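Local structure of epoxyqueuosine reductase (Streptococcus thermophilus, 5D6S) at residues T258-C263 and P291-F296; V339-I344 and W359-I364. The protein is an epoxyqueuosine reductase of the QueG family, an iron-sulfur protein that holds cobalamin and two 4Fe-4S clusters in one chain. All blocks are in the same frame, centred on the assembly; numbering follows the deposited sequence.

Contact 1: T258-C263 and P291-F296; sequences TVIYGC and PELLPF. With SF4 (iron/sulfur cluster), chain G.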
ATOM      1  N   THR A 258       9.474  10.961   5.129  1.00 53.05           N
ATOM      2  CA  THR A 258      10.289  10.463   4.003  1.00 53.37           C
ATOM      3  C   THR A 258       9.744   9.174   3.412  1.00 48.46           C
ATOM      4  O   THR A 258      10.365   8.556   2.578  1.00 52.14           O
ATOM      5  CB  THR A 258      11.753  10.219   4.446  1.00 59.65           C
ATOM      6  OG1 THR A 258      11.790   9.232   5.489  1.00 61.34           O
ATOM      7  CG2 THR A 258      12.367  11.514   4.956  1.00 58.88           C
ATOM      8  N   VAL A 259       8.557   8.773   3.833  1.00 56.21           N
ATOM      9  CA  VAL A 259       7.937   7.552   3.316  1.00 53.50           C
ATOM     10  C   VAL A 259       7.220   7.897   2.026  1.00 56.10           C
ATOM     11  O   VAL A 259       6.119   8.464   2.070  1.00 59.76           O
ATOM     12  CB  VAL A 259       6.941   6.932   4.324  1.00 51.35           C
ATOM     13  CG1 VAL A 259       6.381   5.647   3.770  1.00 53.34           C
ATOM     14  CG2 VAL A 259       7.630   6.628   5.649  1.00 51.35           C
ATOM     15  N   ILE A 260       7.840   7.548   0.898  1.00 48.72           N
ATOM     16  CA  ILE A 260       7.353   7.955  -0.411  1.00 51.86           C
ATOM     17  C   ILE A 260       6.381   6.987  -1.059  1.00 53.38           C
ATOM     18  O   ILE A 260       5.920   7.212  -2.170  1.00 57.37           O
ATOM     19  CB  ILE A 260       8.499   8.196  -1.417  1.00 51.18           C
ATOM     20  CG1 ILE A 260       9.204   6.900  -1.769  1.00 46.31           C
ATOM     21  CG2 ILE A 260       9.455   9.264  -0.898  1.00 53.03           C
ATOM     22  CD1 ILE A 260      10.372   7.070  -2.719  1.00 46.86           C
ATOM     23  N   TYR A 261       6.057   5.914  -0.368  1.00 55.68           N
ATOM     24  CA  TYR A 261       5.034   4.966  -0.840  1.00 55.70           C
ATOM     25  C   TYR A 261       4.459   4.154   0.329  1.00 53.06           C
ATOM     26  O   TYR A 261       5.184   3.478   1.051  1.00 47.55           O
ATOM     27  CB  TYR A 261       5.588   4.009  -1.903  1.00 53.47           C
ATOM     28  CG  TYR A 261       4.490   3.231  -2.574  1.00 55.82           C
ATOM     29  CD1 TYR A 261       3.710   3.821  -3.551  1.00 56.42           C
ATOM     30  CD2 TYR A 261       4.189   1.921  -2.198  1.00 57.51           C
ATOM     31  CE1 TYR A 261       2.660   3.139  -4.154  1.00 57.79           C
ATOM     32  CE2 TYR A 261       3.156   1.221  -2.810  1.00 57.07           C
ATOM     33  CZ  TYR A 261       2.382   1.849  -3.782  1.00 56.60           C
ATOM     34  OH  TYR A 261       1.320   1.200  -4.381  1.00 60.92           O
ATOM     35  N   GLY A 262       3.152   4.245   0.527  1.00 58.14           N
ATOM     36  CA  GLY A 262       2.505   3.531   1.618  1.00 54.99           C
ATOM     37  C   GLY A 262       2.728   4.191   2.963  1.00 57.41           C
ATOM     38  O   GLY A 262       3.383   5.238   3.071  1.00 56.75           O
ATOM     39  N   CYS A 263       2.123   3.576   3.979  1.00 54.93           N
ATOM     40  CA  CYS A 263       2.246   3.954   5.356  1.00 50.65           C
ATOM     41  C   CYS A 263       2.132   2.675   6.178  1.00 52.05           C
ATOM     42  O   CYS A 263       1.247   1.852   5.931  1.00 61.29           O
ATOM     43  CB  CYS A 263       1.141   4.960   5.712  1.00 54.28           C
ATOM     44  SG  CYS A 263       1.033   5.485   7.431  1.00 56.85           S
ATOM     45  N   PRO A 291      15.303   4.154  -1.350  1.00 59.47           N
ATOM     46  CA  PRO A 291      15.951   4.721  -2.509  1.00 54.54           C
ATOM     47  C   PRO A 291      16.519   6.088  -2.281  1.00 51.25           C
ATOM     48  O   PRO A 291      15.988   6.884  -1.510  1.00 62.06           O
ATOM     49  CB  PRO A 291      14.835   4.760  -3.549  1.00 54.12           C
ATOM     50  CG  PRO A 291      13.597   4.893  -2.759  1.00 52.15           C
ATOM     51  CD  PRO A 291      13.831   4.194  -1.467  1.00 56.40           C
ATOM     52  N   GLU A 292      17.640   6.323  -2.933  1.00 62.73           N
ATOM     53  CA  GLU A 292      18.325   7.600  -2.872  1.00 63.78           C
ATOM     54  C   GLU A 292      17.474   8.548  -3.708  1.00 53.46           C
ATOM     55  O   GLU A 292      17.147   8.254  -4.860  1.00 56.05           O
ATOM     56  CB  GLU A 292      19.755   7.468  -3.432  1.00 68.45           C
ATOM     57  CG  GLU A 292      20.676   6.517  -2.641  1.00 68.65           C
ATOM     58  CD  GLU A 292      22.010   6.269  -3.336  1.00 71.97           C
ATOM     59  OE1 GLU A 292      23.050   6.839  -2.914  1.00 77.59           O
ATOM     60  OE2 GLU A 292      22.013   5.544  -4.345  1.00 77.86           O
ATOM     61  N   LEU A 293      17.096   9.670  -3.117  1.00 49.93           N
ATOM     62  CA  LEU A 293      16.050  10.518  -3.675  1.00 46.10           C
ATOM     63  C   LEU A 293      16.463  11.272  -4.942  1.00 47.41           C
ATOM     64  O   LEU A 293      15.762  11.197  -5.943  1.00 47.23           O
ATOM     65  CB  LEU A 293      15.549  11.496  -2.619  1.00 51.19           C
ATOM     66  CG  LEU A 293      14.938  10.737  -1.411  1.00 51.72           C
ATOM     67  CD1 LEU A 293      14.857  11.637  -0.188  1.00 51.46           C
ATOM     68  CD2 LEU A 293      13.578  10.171  -1.767  1.00 50.60           C
ATOM     69  N   LEU A 294      17.592  11.978  -4.925  1.00 42.55           N
ATOM     70  CA  LEU A 294      17.966  12.778  -6.081  1.00 39.05           C
ATOM     71  C   LEU A 294      18.267  11.892  -7.290  1.00 44.34           C
ATOM     72  O   LEU A 294      17.910  12.257  -8.433  1.00 43.55           O
ATOM     73  CB  LEU A 294      19.128  13.715  -5.761  1.00 40.91           C
ATOM     74  CG  LEU A 294      18.751  14.874  -4.837  1.00 42.80           C
ATOM     75  CD1 LEU A 294      19.994  15.457  -4.184  1.00 44.91           C
ATOM     76  CD2 LEU A 294      17.971  15.938  -5.610  1.00 42.82           C
ATOM     77  N   PRO A 295      18.901  10.722  -7.062  1.00 44.89           N
ATOM     78  CA  PRO A 295      19.081   9.815  -8.209  1.00 49.39           C
ATOM     79  C   PRO A 295      17.744   9.276  -8.682  1.00 53.19           C
ATOM     80  O   PRO A 295      17.531   9.123  -9.895  1.00 51.15           O
ATOM     81  CB  PRO A 295      19.959   8.685  -7.657  1.00 46.05           C
ATOM     82  CG  PRO A 295      20.698   9.290  -6.508  1.00 51.13           C
ATOM     83  CD  PRO A 295      19.762  10.345  -5.928  1.00 49.11           C
ATOM     84  N   PHE A 296      16.835   9.031  -7.742  1.00 51.50           N
ATOM     85  CA  PHE A 296      15.464   8.653  -8.101  1.00 50.31           C
ATOM     86  C   PHE A 296      14.764   9.682  -8.998  1.00 51.80           C
ATOM     87  O   PHE A 296      14.072   9.313  -9.944  1.00 50.70           O
ATOM     88  CB  PHE A 296      14.635   8.458  -6.861  1.00 51.15           C
ATOM     89  CG  PHE A 296      13.326   7.795  -7.120  1.00 55.51           C
ATOM     90  CD1 PHE A 296      13.274   6.450  -7.421  1.00 53.45           C
ATOM     91  CD2 PHE A 296      12.144   8.522  -7.072  1.00 61.65           C
ATOM     92  CE1 PHE A 296      12.072   5.831  -7.670  1.00 54.24           C
ATOM     93  CE2 PHE A 296      10.934   7.909  -7.294  1.00 57.18           C
ATOM     94  CZ  PHE A 296      10.898   6.557  -7.586  1.00 58.56           C
TER
HETATM   95 FE1  SF4 G 402      -3.344   4.997   6.872  1.00 53.29          FE
HETATM   96 FE2  SF4 G 402      -1.124   5.461   8.098  1.00 64.39          FE
HETATM   97 FE3  SF4 G 402      -2.662   3.504   8.880  1.00 60.87          FE
HETATM   98 FE4  SF4 G 402      -3.369   5.934   9.317  1.00 57.24          FE
HETATM   99  S1  SF4 G 402      -1.695   4.949  10.070  1.00 59.95           S
HETATM  100  S2  SF4 G 402      -4.526   4.394   8.516  1.00 56.03           S
HETATM  101  S3  SF4 G 402      -2.552   6.854   7.550  1.00 57.79           S
HETATM  102  S4  SF4 G 402      -1.678   3.706   7.027  1.00 54.43           S
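Ile260 meets Pro291 and Leu293 where the cluster-binding loop of the double 4Fe-4S domain abuts the start of helix 293-296. The contact between the two segments is wholly apolar and small, 143 Å² in all, and no hydrogen bond crosses it. Ile260 carries it with two branches. Its CD1 passes alongside the proline ring, 3.9 Å from Pro291 CG, the two side chains sliding past each other in opposite directions. The other branch, CG2, lies more loosely 4.3 Å from Leu293 CD2. The first torsion explains this split: CG1 sits between the backbone N and the carbonyl carbon (chi1 68°), while CG2 stands anti to that carbon, and each methyl end finds a different partner.

Hydrogen bonds anchor the segments from outside. The backbones of Ile260 and Thr258 pair with Lys118, that of Pro291 with Gly117 and that of Leu293 with Lys115, and Ile260 O accepts from Asn324 ND2. Within 291-296, Glu292 stands at the N-cap position and its O receives Phe296 N at 3.0 Å, the first turn of the helix.

Metal and cofactor contacts belong to the far end of the loop. Cys263 N donates to O39 of cobalamin, and its sulfur, anti to the backbone N (chi1 176°), binds the cluster, with Cys263 SG 2.3 Å from iron FE2.

Contact 2: V339-I344 and W359-I364; sequences VKLMEI and WALGEI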
ATOM      1  N   VAL A 339      19.263  22.802  -6.586  1.00 48.36           N
ATOM      2  CA  VAL A 339      19.585  23.020  -7.988  1.00 50.61           C
ATOM      3  C   VAL A 339      18.720  22.088  -8.853  1.00 51.27           C
ATOM      4  O   VAL A 339      18.270  22.453  -9.957  1.00 43.48           O
ATOM      5  CB  VAL A 339      21.103  22.993  -8.318  1.00 48.54           C
ATOM      6  CG1 VAL A 339      21.937  22.366  -7.220  1.00 58.73           C
ATOM      7  CG2 VAL A 339      21.371  22.312  -9.657  1.00 51.42           C
ATOM      8  N   LYS A 340      18.459  20.895  -8.346  1.00 48.23           N
ATOM      9  CA  LYS A 340      17.579  19.970  -9.065  1.00 43.40           C
ATOM     10  C   LYS A 340      16.131  20.459  -9.147  1.00 39.51           C
ATOM     11  O   LYS A 340      15.443  20.305 -10.154  1.00 35.17           O
ATOM     12  CB  LYS A 340      17.614  18.592  -8.405  1.00 41.01           C
ATOM     13  CG  LYS A 340      16.765  17.547  -9.108  1.00 40.11           C
ATOM     14  CD  LYS A 340      17.088  17.420 -10.570  1.00 45.29           C
ATOM     15  CE  LYS A 340      16.265  16.313 -11.220  1.00 50.68           C
ATOM     16  NZ  LYS A 340      16.593  16.174 -12.663  1.00 50.26           N
ATOM     17  N   LEU A 341      15.652  20.997  -8.051  1.00 42.81           N
ATOM     18  CA  LEU A 341      14.307  21.528  -8.024  1.00 43.16           C
ATOM     19  C   LEU A 341      14.205  22.670  -9.038  1.00 41.08           C
ATOM     20  O   LEU A 341      13.184  22.849  -9.679  1.00 45.66           O
ATOM     21  CB  LEU A 341      13.963  21.981  -6.593  1.00 45.33           C
ATOM     22  CG  LEU A 341      13.923  20.831  -5.570  1.00 42.88           C
ATOM     23  CD1 LEU A 341      13.956  21.333  -4.155  1.00 46.62           C
ATOM     24  CD2 LEU A 341      12.691  19.962  -5.751  1.00 40.16           C
ATOM     25  N   MET A 342      15.273  23.445  -9.178  1.00 40.96           N
ATOM     26  CA  MET A 342      15.242  24.588 -10.058  1.00 38.99           C
ATOM     27  C   MET A 342      15.167  24.080 -11.475  1.00 37.10           C
ATOM     28  O   MET A 342      14.495  24.668 -12.300  1.00 45.52           O
ATOM     29  CB  MET A 342      16.439  25.513  -9.826  1.00 43.24           C
ATOM     30  CG  MET A 342      16.256  26.564  -8.736  1.00 44.68           C
ATOM     31  SD  MET A 342      17.841  27.262  -8.134  1.00 54.50           S
ATOM     32  CE  MET A 342      17.471  29.011  -8.351  1.00 64.89           C
ATOM     33  N   GLU A 343      15.832  22.971 -11.758  1.00 40.78           N
ATOM     34  CA  GLU A 343      15.837  22.361 -13.095  1.00 43.47           C
ATOM     35  C   GLU A 343      14.448  21.844 -13.463  1.00 46.40           C
ATOM     36  O   GLU A 343      13.965  22.057 -14.586  1.00 46.23           O
ATOM     37  CB  GLU A 343      16.868  21.226 -13.204  1.00 48.92           C
ATOM     38  CG  GLU A 343      18.313  21.724 -13.262  1.00 66.69           C
ATOM     39  CD  GLU A 343      19.378  20.629 -13.067  1.00 76.81           C
ATOM     40  OE1 GLU A 343      19.063  19.432 -13.265  1.00 85.36           O
ATOM     41  OE2 GLU A 343      20.529  20.987 -12.700  1.00 71.50           O
ATOM     42  N   ILE A 344      13.808  21.159 -12.517  1.00 39.66           N
ATOM     43  CA  ILE A 344      12.461  20.666 -12.735  1.00 35.60           C
ATOM     44  C   ILE A 344      11.528  21.833 -13.085  1.00 34.09           C
ATOM     45  O   ILE A 344      10.768  21.781 -14.038  1.00 28.52           O
ATOM     46  CB  ILE A 344      11.958  19.941 -11.476  1.00 39.27           C
ATOM     47  CG1 ILE A 344      12.626  18.597 -11.366  1.00 40.64           C
ATOM     48  CG2 ILE A 344      10.446  19.742 -11.510  1.00 41.55           C
ATOM     49  CD1 ILE A 344      12.527  18.004  -9.990  1.00 37.97           C
ATOM     50  N   TRP A 359       6.777  24.672  -4.076  1.00 45.48           N
ATOM     51  CA  TRP A 359       6.523  24.519  -2.665  1.00 42.28           C
ATOM     52  C   TRP A 359       7.786  24.100  -1.927  1.00 36.85           C
ATOM     53  O   TRP A 359       8.109  24.640  -0.874  1.00 42.19           O
ATOM     54  CB  TRP A 359       5.418  23.470  -2.424  1.00 45.29           C
ATOM     55  CG  TRP A 359       5.212  23.109  -0.967  1.00 44.05           C
ATOM     56  CD1 TRP A 359       4.597  23.870  -0.018  1.00 44.25           C
ATOM     57  CD2 TRP A 359       5.638  21.923  -0.308  1.00 44.12           C
ATOM     58  NE1 TRP A 359       4.599  23.218   1.197  1.00 44.51           N
ATOM     59  CE2 TRP A 359       5.224  22.016   1.043  1.00 44.88           C
ATOM     60  CE3 TRP A 359       6.307  20.783  -0.721  1.00 46.79           C
ATOM     61  CZ2 TRP A 359       5.483  21.019   1.977  1.00 45.19           C
ATOM     62  CZ3 TRP A 359       6.569  19.767   0.224  1.00 47.80           C
ATOM     63  CH2 TRP A 359       6.158  19.900   1.548  1.00 43.64           C
ATOM     64  N   ALA A 360       8.456  23.094  -2.459  1.00 35.81           N
ATOM     65  CA  ALA A 360       9.603  22.484  -1.792  1.00 36.79           C
ATOM     66  C   ALA A 360      10.706  23.530  -1.532  1.00 38.37           C
ATOM     67  O   ALA A 360      11.362  23.508  -0.464  1.00 34.09           O
ATOM     68  CB  ALA A 360      10.128  21.297  -2.589  1.00 36.71           C
ATOM     69  N   LEU A 361      10.899  24.459  -2.466  1.00 40.44           N
ATOM     70  CA  LEU A 361      11.879  25.525  -2.220  1.00 43.48           C
ATOM     71  C   LEU A 361      11.485  26.407  -1.038  1.00 50.31           C
ATOM     72  O   LEU A 361      12.350  26.854  -0.288  1.00 53.35           O
ATOM     73  CB  LEU A 361      12.108  26.358  -3.454  1.00 42.41           C
ATOM     74  CG  LEU A 361      12.839  25.646  -4.588  1.00 42.03           C
ATOM     75  CD1 LEU A 361      12.801  26.517  -5.820  1.00 41.73           C
ATOM     76  CD2 LEU A 361      14.272  25.315  -4.244  1.00 44.90           C
ATOM     77  N   GLY A 362      10.188  26.623  -0.847  1.00 48.48           N
ATOM     78  CA  GLY A 362       9.731  27.415   0.280  1.00 54.37           C
ATOM     79  C   GLY A 362       9.961  26.737   1.617  1.00 55.28           C
ATOM     80  O   GLY A 362       9.937  27.368   2.670  1.00 64.68           O
ATOM     81  N   GLU A 363      10.175  25.442   1.572  1.00 50.56           N
ATOM     82  CA  GLU A 363      10.412  24.670   2.767  1.00 52.49           C
ATOM     83  C   GLU A 363      11.918  24.605   3.068  1.00 53.03           C
ATOM     84  O   GLU A 363      12.343  24.751   4.219  1.00 54.63           O
ATOM     85  CB  GLU A 363       9.837  23.249   2.544  1.00 55.21           C
ATOM     86  CG  GLU A 363       8.449  22.937   3.126  1.00 62.16           C
ATOM     87  CD  GLU A 363       7.688  24.112   3.717  1.00 59.80           C
ATOM     88  OE1 GLU A 363       7.244  25.009   2.976  1.00 59.60           O
ATOM     89  OE2 GLU A 363       7.523  24.111   4.951  1.00 64.49           O
ATOM     90  N   ILE A 364      12.697  24.292   2.028  1.00 50.07           N
ATOM     91  CA  ILE A 364      14.133  24.043   2.127  1.00 48.26           C
ATOM     92  C   ILE A 364      14.911  25.327   2.405  1.00 49.16           C
ATOM     93  O   ILE A 364      15.738  25.356   3.301  1.00 50.69           O
ATOM     94  CB  ILE A 364      14.649  23.352   0.831  1.00 45.47           C
ATOM     95  CG1 ILE A 364      14.169  21.899   0.799  1.00 44.95           C
ATOM     96  CG2 ILE A 364      16.161  23.382   0.742  1.00 48.43           C
ATOM     97  CD1 ILE A 364      14.141  21.258  -0.574  1.00 42.30           C
TER
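Leu341, with 79 Å² buried by the opposing segment, points its CB toward helix 351-364 and does nearly all its touching through one methyl. Leu341 CD1 meets Ile364 CD1 tip to tip at 3.6 Å and also lies 4.1 Å from Ala360 CB, so it rests against residues one helical turn apart. Leu361, with 52 Å², approaches differently. Its CG stands anti to the carbonyl carbon (chi1 -69°), and CD2 is carried nearer the facing helix than the initial direction of the side chain suggests. There Leu361 CD2 runs alongside Leu341, 4.0 Å from Leu341 CD1 and 4.1 Å from Leu341 CB, the two leucines passing in opposite directions.

The geometry is that of an antiparallel helical hairpin: the axes of the two segments come within 10.3 Å at an angle of 159°, and the closest CA pair, Leu341 with Leu361, is 7.5 Å apart. Ala360, a smaller contributor at 21 Å², presents only its methyl. Helix 318-331 closes one flank, with Ile326 touching both Leu341 and Ala360, while Tyr375 of helix 370-377 packs on Leu361. All four touching residues are buried, and the backbone bond from Ile364 N to Ala360 O, 2.9 Å long, spans the turn whose two ends both touch Leu341 CD1.

In the fold
Following the chain, the 4-strand antiparallel sheet is complete before either contact begins. Contact 1 then closes a loop of 27 intervening residues, of which 8 are helical, and joins the cluster-binding region to the start of helix 293-296. Contact 2 opens later and closes a shorter excursion of 14 residues, pairing two helices of the C-terminal helical part. The two loops therefore neither nest nor cross, but stand in series. Their centres are 16 Å apart, and they meet directly where Leu294 CD2 lies 3.9 Å from Lys340 CB. Helix 318-331, between them in sequence, touches side chains of both segment pairs: Leu329 packs on Leu293, and Ala330 on Trp359.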